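Local coordinates for protein glycosyl hydrolase, family 38 (Enterococcus faecalis, PDB 5KBP) that probably hydrolyses alpha-mannosidic linkages in mannose-containing carbohydrates, as a metal-dependent glycoside hydrolase, at residues L677-M682 with D743-V748; M682-H687 with V719-Q724. All coordinates share one frame; numbering follows the deposited sequence.

Contact 1: L677-M682 with D743-V748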
ATOM      1  N   LEU A 677      15.314  16.736  26.250  1.00 53.83           N
ATOM      2  CA  LEU A 677      15.725  18.090  26.591  1.00 57.70           C
ATOM      3  C   LEU A 677      17.243  18.212  26.570  1.00 64.73           C
ATOM      4  O   LEU A 677      17.958  17.283  26.961  1.00 65.30           O
ATOM      5  CB  LEU A 677      15.189  18.492  27.969  1.00 57.86           C
ATOM      6  CG  LEU A 677      13.816  19.170  28.048  1.00 58.29           C
ATOM      7  CD1 LEU A 677      12.758  18.411  27.259  1.00 59.69           C
ATOM      8  CD2 LEU A 677      13.388  19.327  29.501  1.00 42.93           C
ATOM      9  N   PHE A 678      17.727  19.367  26.115  1.00 59.84           N
ATOM     10  CA  PHE A 678      19.159  19.666  26.084  1.00 53.28           C
ATOM     11  C   PHE A 678      19.377  21.092  26.562  1.00 55.37           C
ATOM     12  O   PHE A 678      19.417  22.034  25.759  1.00 61.10           O
ATOM     13  CB  PHE A 678      19.742  19.473  24.683  1.00 50.44           C
ATOM     14  CG  PHE A 678      19.737  18.051  24.212  1.00 53.64           C
ATOM     15  CD1 PHE A 678      20.730  17.172  24.613  1.00 55.20           C
ATOM     16  CD2 PHE A 678      18.749  17.595  23.357  1.00 50.95           C
ATOM     17  CE1 PHE A 678      20.732  15.862  24.178  1.00 46.87           C
ATOM     18  CE2 PHE A 678      18.745  16.285  22.917  1.00 50.85           C
ATOM     19  CZ  PHE A 678      19.738  15.418  23.329  1.00 47.62           C
ATOM     20  N   PRO A 679      19.516  21.294  27.871  1.00 51.31           N
ATOM     21  CA  PRO A 679      19.799  22.643  28.387  1.00 53.06           C
ATOM     22  C   PRO A 679      21.162  23.132  27.923  1.00 56.64           C
ATOM     23  O   PRO A 679      22.199  22.559  28.267  1.00 65.31           O
ATOM     24  CB  PRO A 679      19.748  22.455  29.909  1.00 50.59           C
ATOM     25  CG  PRO A 679      18.943  21.217  30.118  1.00 51.08           C
ATOM     26  CD  PRO A 679      19.276  20.329  28.956  1.00 48.16           C
ATOM     27  N   THR A 680      21.154  24.206  27.132  1.00 59.84           N
ATOM     28  CA  THR A 680      22.397  24.780  26.629  1.00 62.64           C
ATOM     29  C   THR A 680      23.087  25.672  27.651  1.00 61.27           C
ATOM     30  O   THR A 680      24.308  25.849  27.575  1.00 64.53           O
ATOM     31  CB  THR A 680      22.135  25.581  25.351  1.00 59.48           C
ATOM     32  OG1 THR A 680      21.272  26.689  25.646  1.00 66.60           O
ATOM     33  CG2 THR A 680      21.480  24.702  24.294  1.00 58.41           C
ATOM     34  N   GLY A 681      22.340  26.236  28.597  1.00 58.28           N
ATOM     35  CA  GLY A 681      22.922  27.083  29.616  1.00 57.51           C
ATOM     36  C   GLY A 681      23.126  28.525  29.215  1.00 65.03           C
ATOM     37  O   GLY A 681      23.740  29.280  29.978  1.00 70.23           O
ATOM     38  N   MET A 682      22.635  28.935  28.048  1.00 68.17           N
ATOM     39  CA  MET A 682      22.792  30.306  27.580  1.00 72.79           C
ATOM     40  C   MET A 682      21.469  30.804  27.017  1.00 76.55           C
ATOM     41  O   MET A 682      20.825  30.109  26.225  1.00 79.06           O
ATOM     42  CB  MET A 682      23.898  30.406  26.523  1.00 71.63           C
ATOM     43  CG  MET A 682      24.005  29.192  25.619  1.00 69.97           C
ATOM     44  SD  MET A 682      25.538  29.179  24.668  1.00 67.80           S
ATOM     45  CE  MET A 682      25.495  27.523  23.994  1.00 57.57           C
ATOM     46  N   ASP A 743      14.908  29.273  28.946  1.00 55.76           N
ATOM     47  CA  ASP A 743      16.226  29.184  29.557  1.00 63.38           C
ATOM     48  C   ASP A 743      17.275  28.609  28.609  1.00 64.55           C
ATOM     49  O   ASP A 743      18.323  28.142  29.068  1.00 63.42           O
ATOM     50  CB  ASP A 743      16.156  28.359  30.847  1.00 73.08           C
ATOM     51  CG  ASP A 743      15.524  26.996  30.640  1.00 79.02           C
ATOM     52  OD1 ASP A 743      15.991  26.245  29.761  1.00 79.97           O
ATOM     53  OD2 ASP A 743      14.556  26.674  31.360  1.00 84.16           O
ATOM     54  N   GLY A 744      17.015  28.634  27.303  1.00 65.48           N
ATOM     55  CA  GLY A 744      17.952  28.116  26.329  1.00 57.66           C
ATOM     56  C   GLY A 744      17.905  26.621  26.119  1.00 49.19           C
ATOM     57  O   GLY A 744      18.743  26.089  25.383  1.00 54.57           O
ATOM     58  N   THR A 745      16.954  25.923  26.733  1.00 53.86           N
ATOM     59  CA  THR A 745      16.866  24.476  26.585  1.00 57.58           C
ATOM     60  C   THR A 745      16.322  24.117  25.210  1.00 56.07           C
ATOM     61  O   THR A 745      15.241  24.573  24.822  1.00 49.98           O
ATOM     62  CB  THR A 745      15.978  23.885  27.675  1.00 53.08           C
ATOM     63  OG1 THR A 745      16.592  24.091  28.954  1.00 61.94           O
ATOM     64  CG2 THR A 745      15.773  22.393  27.443  1.00 43.89           C
ATOM     65  N   ILE A 746      17.072  23.306  24.472  1.00 56.55           N
ATOM     66  CA  ILE A 746      16.589  22.753  23.211  1.00 54.27           C
ATOM     67  C   ILE A 746      15.781  21.500  23.521  1.00 53.99           C
ATOM     68  O   ILE A 746      16.303  20.540  24.097  1.00 57.55           O
ATOM     69  CB  ILE A 746      17.749  22.437  22.258  1.00 51.82           C
ATOM     70  CG1 ILE A 746      18.603  23.684  22.024  1.00 49.85           C
ATOM     71  CG2 ILE A 746      17.215  21.905  20.941  1.00 42.76           C
ATOM     72  CD1 ILE A 746      19.788  23.439  21.117  1.00 49.32           C
ATOM     73  N   ALA A 747      14.506  21.509  23.147  1.00 51.88           N
ATOM     74  CA  ALA A 747      13.611  20.380  23.364  1.00 49.28           C
ATOM     75  C   ALA A 747      13.219  19.816  22.005  1.00 51.66           C
ATOM     76  O   ALA A 747      12.525  20.482  21.228  1.00 50.60           O
ATOM     77  CB  ALA A 747      12.381  20.801  24.163  1.00 44.25           C
ATOM     78  N   VAL A 748      13.667  18.598  21.716  1.00 53.70           N
ATOM     79  CA  VAL A 748      13.332  17.907  20.477  1.00 47.44           C
ATOM     80  C   VAL A 748      12.193  16.941  20.761  1.00 51.16           C
ATOM     81  O   VAL A 748      12.295  16.092  21.654  1.00 54.15           O
ATOM     82  CB  VAL A 748      14.550  17.168  19.897  1.00 44.40           C
ATOM     83  CG1 VAL A 748      14.140  16.347  18.684  1.00 43.74           C
ATOM     84  CG2 VAL A 748      15.650  18.156  19.533  1.00 39.38           C
TER

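Contact 2: M682-H687 with V719-Q724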
ATOM      1  N   MET A 682      22.635  28.935  28.048  1.00 68.17           N
ATOM      2  CA  MET A 682      22.792  30.306  27.580  1.00 72.79           C
ATOM      3  C   MET A 682      21.469  30.804  27.017  1.00 76.55           C
ATOM      4  O   MET A 682      20.825  30.109  26.225  1.00 79.06           O
ATOM      5  CB  MET A 682      23.898  30.406  26.523  1.00 71.63           C
ATOM      6  CG  MET A 682      24.005  29.192  25.619  1.00 69.97           C
ATOM      7  SD  MET A 682      25.538  29.179  24.668  1.00 67.80           S
ATOM      8  CE  MET A 682      25.495  27.523  23.994  1.00 57.57           C
ATOM      9  N   VAL A 683      21.071  32.001  27.434  1.00 76.79           N
ATOM     10  CA  VAL A 683      19.843  32.638  26.976  1.00 77.72           C
ATOM     11  C   VAL A 683      20.226  33.669  25.924  1.00 73.27           C
ATOM     12  O   VAL A 683      20.773  34.729  26.248  1.00 71.73           O
ATOM     13  CB  VAL A 683      19.072  33.278  28.137  1.00 81.36           C
ATOM     14  CG1 VAL A 683      17.842  34.009  27.618  1.00 80.31           C
ATOM     15  CG2 VAL A 683      18.679  32.221  29.160  1.00 82.46           C
ATOM     16  N   THR A 684      19.940  33.364  24.664  1.00 67.44           N
ATOM     17  CA  THR A 684      20.295  34.222  23.543  1.00 71.90           C
ATOM     18  C   THR A 684      19.044  34.841  22.932  1.00 75.66           C
ATOM     19  O   THR A 684      17.911  34.455  23.236  1.00 73.07           O
ATOM     20  CB  THR A 684      21.067  33.434  22.479  1.00 72.47           C
ATOM     21  OG1 THR A 684      20.229  32.402  21.946  1.00 68.55           O
ATOM     22  CG2 THR A 684      22.314  32.804  23.085  1.00 75.05           C
ATOM     23  N   GLU A 685      19.268  35.819  22.054  1.00 75.55           N
ATOM     24  CA  GLU A 685      18.161  36.444  21.344  1.00 66.47           C
ATOM     25  C   GLU A 685      17.651  35.572  20.206  1.00 63.71           C
ATOM     26  O   GLU A 685      16.451  35.583  19.913  1.00 61.73           O
ATOM     27  CB  GLU A 685      18.585  37.812  20.805  1.00 62.08           C
ATOM     28  N   THR A 686      18.535  34.812  19.563  1.00 64.78           N
ATOM     29  CA  THR A 686      18.170  34.026  18.396  1.00 65.41           C
ATOM     30  C   THR A 686      18.763  32.629  18.499  1.00 58.26           C
ATOM     31  O   THR A 686      19.669  32.368  19.294  1.00 54.13           O
ATOM     32  CB  THR A 686      18.649  34.686  17.093  1.00 71.61           C
ATOM     33  OG1 THR A 686      20.056  34.945  17.177  1.00 69.67           O
ATOM     34  CG2 THR A 686      17.904  35.991  16.837  1.00 74.69           C
ATOM     35  N   HIS A 687      18.228  31.729  17.676  1.00 60.05           N
ATOM     36  CA  HIS A 687      18.777  30.395  17.488  1.00 60.12           C
ATOM     37  C   HIS A 687      18.751  30.078  15.999  1.00 60.85           C
ATOM     38  O   HIS A 687      18.149  30.799  15.199  1.00 61.85           O
ATOM     39  CB  HIS A 687      18.003  29.341  18.292  1.00 58.96           C
ATOM     40  CG  HIS A 687      16.608  29.107  17.800  1.00 54.80           C
ATOM     41  ND1 HIS A 687      15.528  29.832  18.253  1.00 55.00           N
ATOM     42  CD2 HIS A 687      16.117  28.225  16.897  1.00 54.13           C
ATOM     43  CE1 HIS A 687      14.431  29.409  17.650  1.00 55.57           C
ATOM     44  NE2 HIS A 687      14.761  28.434  16.822  1.00 54.18           N
ATOM     45  N   VAL A 719      19.443  21.685  14.921  1.00 54.57           N
ATOM     46  CA  VAL A 719      19.108  22.966  15.534  1.00 55.84           C
ATOM     47  C   VAL A 719      20.273  23.359  16.435  1.00 55.53           C
ATOM     48  O   VAL A 719      20.881  22.501  17.085  1.00 62.27           O
ATOM     49  CB  VAL A 719      17.780  22.896  16.319  1.00 54.37           C
ATOM     50  CG1 VAL A 719      17.819  21.774  17.343  1.00 56.46           C
ATOM     51  CG2 VAL A 719      17.487  24.224  16.994  1.00 51.01           C
ATOM     52  N   ASN A 720      20.599  24.651  16.462  1.00 52.23           N
ATOM     53  CA  ASN A 720      21.795  25.129  17.142  1.00 47.06           C
ATOM     54  C   ASN A 720      21.478  26.324  18.029  1.00 52.64           C
ATOM     55  O   ASN A 720      20.626  27.153  17.694  1.00 58.73           O
ATOM     56  CB  ASN A 720      22.883  25.508  16.128  1.00 42.94           C
ATOM     57  CG  ASN A 720      24.102  26.130  16.781  1.00 50.33           C
ATOM     58  OD1 ASN A 720      24.189  27.349  16.926  1.00 52.98           O
ATOM     59  ND2 ASN A 720      25.051  25.292  17.181  1.00 55.33           N
ATOM     60  N   VAL A 721      22.175  26.401  19.161  1.00 48.57           N
ATOM     61  CA  VAL A 721      22.129  27.542  20.068  1.00 48.54           C
ATOM     62  C   VAL A 721      23.562  27.881  20.449  1.00 55.73           C
ATOM     63  O   VAL A 721      24.306  27.008  20.907  1.00 67.82           O
ATOM     64  CB  VAL A 721      21.289  27.246  21.326  1.00 49.84           C
ATOM     65  CG1 VAL A 721      21.548  28.292  22.398  1.00 48.09           C
ATOM     66  CG2 VAL A 721      19.808  27.191  20.979  1.00 46.01           C
ATOM     67  N   HIS A 722      23.953  29.138  20.255  1.00 55.51           N
ATOM     68  CA  HIS A 722      25.333  29.526  20.500  1.00 62.54           C
ATOM     69  C   HIS A 722      25.409  31.006  20.842  1.00 64.35           C
ATOM     70  O   HIS A 722      24.541  31.799  20.469  1.00 60.32           O
ATOM     71  CB  HIS A 722      26.224  29.225  19.287  1.00 64.07           C
ATOM     72  CG  HIS A 722      25.984  30.131  18.120  1.00 65.67           C
ATOM     73  ND1 HIS A 722      25.042  29.865  17.150  1.00 68.00           N
ATOM     74  CD2 HIS A 722      26.568  31.301  17.765  1.00 67.90           C
ATOM     75  CE1 HIS A 722      25.053  30.831  16.249  1.00 68.32           C
ATOM     76  NE2 HIS A 722      25.970  31.715  16.599  1.00 67.85           N
ATOM     77  N   ASP A 723      26.469  31.365  21.566  1.00 62.96           N
ATOM     78  CA  ASP A 723      26.823  32.764  21.773  1.00 64.84           C
ATOM     79  C   ASP A 723      28.190  33.036  21.158  1.00 62.37           C
ATOM     80  O   ASP A 723      28.601  32.344  20.220  1.00 63.60           O
ATOM     81  CB  ASP A 723      26.806  33.130  23.262  1.00 66.38           C
ATOM     82  CG  ASP A 723      27.640  32.186  24.117  1.00 69.85           C
ATOM     83  OD1 ASP A 723      28.513  31.478  23.572  1.00 70.23           O
ATOM     84  OD2 ASP A 723      27.425  32.158  25.348  1.00 71.90           O
ATOM     85  N   GLN A 724      28.909  34.025  21.685  1.00 57.91           N
ATOM     86  CA  GLN A 724      30.198  34.404  21.120  1.00 58.72           C
ATOM     87  C   GLN A 724      31.335  33.474  21.525  1.00 64.74           C
ATOM     88  O   GLN A 724      32.453  33.647  21.031  1.00 71.09           O
ATOM     89  CB  GLN A 724      30.547  35.838  21.527  1.00 59.01           C
TER

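Contact 1: L677-M682 with D743-V748
F678 and I746 form a hydrogen-bonded antiparallel pair between strands 672-679 and 745-753, in one sheet of the large beta-sandwich in the C-terminal half of this family 38 enzyme. The N-to-C directions of the short strand segments differ by 167°. Two backbone bonds hold the pair: F678 N gives to I746 O at 2.7 Å, noticeably bent, and I746 N returns to F678 O at 3.0 Å. L677 and A747 form the adjoining non-hydrogen-bonded pair; their backbones bond outward, L677 to T561 and A747 to E739 of the flanking strands.

Packing contacts divide between the two faces of the sheet. On one, L677 crosses T745 at a slant and sets CG 3.8 Å from T745 CG2, while its CD1 lies 3.9 Å from A747 CB; the P679 ring lies beside T745, both side chains pointing the same way, with T745 OG1 nearest the ring. On the other face, F678 and I746 turn into the sandwich interior and pack on I730, with F678 also reaching L559 and I746 reaching V719 and V721. T680 CG2, anti to its carbonyl carbon, meets I746 CD1 at 3.8 Å, the two side chains crossing at about a right angle. The edge of the F678 ring looks onto I746 O, CD2 being the nearest ring atom.

Past the paired strands the contacts are mainly polar. G744 has a left-handed backbone and no side chain, which lets M682 O approach its CA to 3.5 Å in a CA-H...O contact. T680 has OG1 between its backbone N and carbonyl carbon (chi1 63°), and this hydroxyl gives a 2.6 Å hydrogen bond to G744 O, arriving from above that carbonyl's plane.

Contact 2: M682-H687 with V719-Q724
M682 crosses D723 and slides past V721 in the opposite direction, joining the loop ahead of strand 686-690 to the end of strand 718-722 in an antiparallel sheet of the C-terminal beta-sandwich. Its CB is 4.1 Å from D723 OD2. A chi1 of 35° places CG between the backbone N and the carbonyl carbon, 4.1 Å from V721 CG1, and the chain is extended from there. SD lies 3.6 Å from D723 OD2, where the two side chains cross at about a right angle. CE ends beside the strand backbone, 3.3 Å from V721 O and near H722 CA. The sulfur so lies beside a carboxylate whose OD2 forms a salt bridge with K726 and whose OD1 accepts from N725 N.

T684 and H687 supply the rest. T684 CG2 rests 3.6 Å from H722 O; its OG1 turns back to its own segment and gives a 2.7 Å bond to T686 O, linking the loop to the first residue of the strand. H687 CB sits 3.5 Å from N720 O and 3.9 Å from V721 CG2. Within the contact V721 CG1 thus faces M682 CG and CG2 faces H687 CB. The imidazole is held at both nitrogens, ND1 by N700 and NE2 by the Y738 hydroxyl, with the Y738 ring nearly perpendicular to it.

No hydrogen bond links the two segments; the sheet pairing starts just beyond, where N720 bonds to E688. Strand 718-722 runs between 686-690 and 727-732. H687, V719 and V721 turn to strand 737-740 of the facing sheet, whereas N720 and H722 turn to helix 789-799, N720 touching Y793 and H722 touching R789.

In the fold
Contact 1 and contact 2 lie about 10 Å apart between centres and share M682. After pairing with 745-748, the chain leaves strand 672-679, crosses through residues 680-685 and enters strand 686-690 in the opposing sheet, so the two contacts mark the start and finish of one sheet-to-sheet crossover. Interior side chains join them: I746 CG2 meets V719 CG1 at 3.7 Å, I746 CD1 meets V721 CG2 at 3.8 Å, and T680 OG1 lies 3.6 Å from V721 CG1. Both contacts are buried, their centres about 24 Å from that of the chain, and lie away from F253 and Y256, which bind calcium in this protein though none is bound to this chain here.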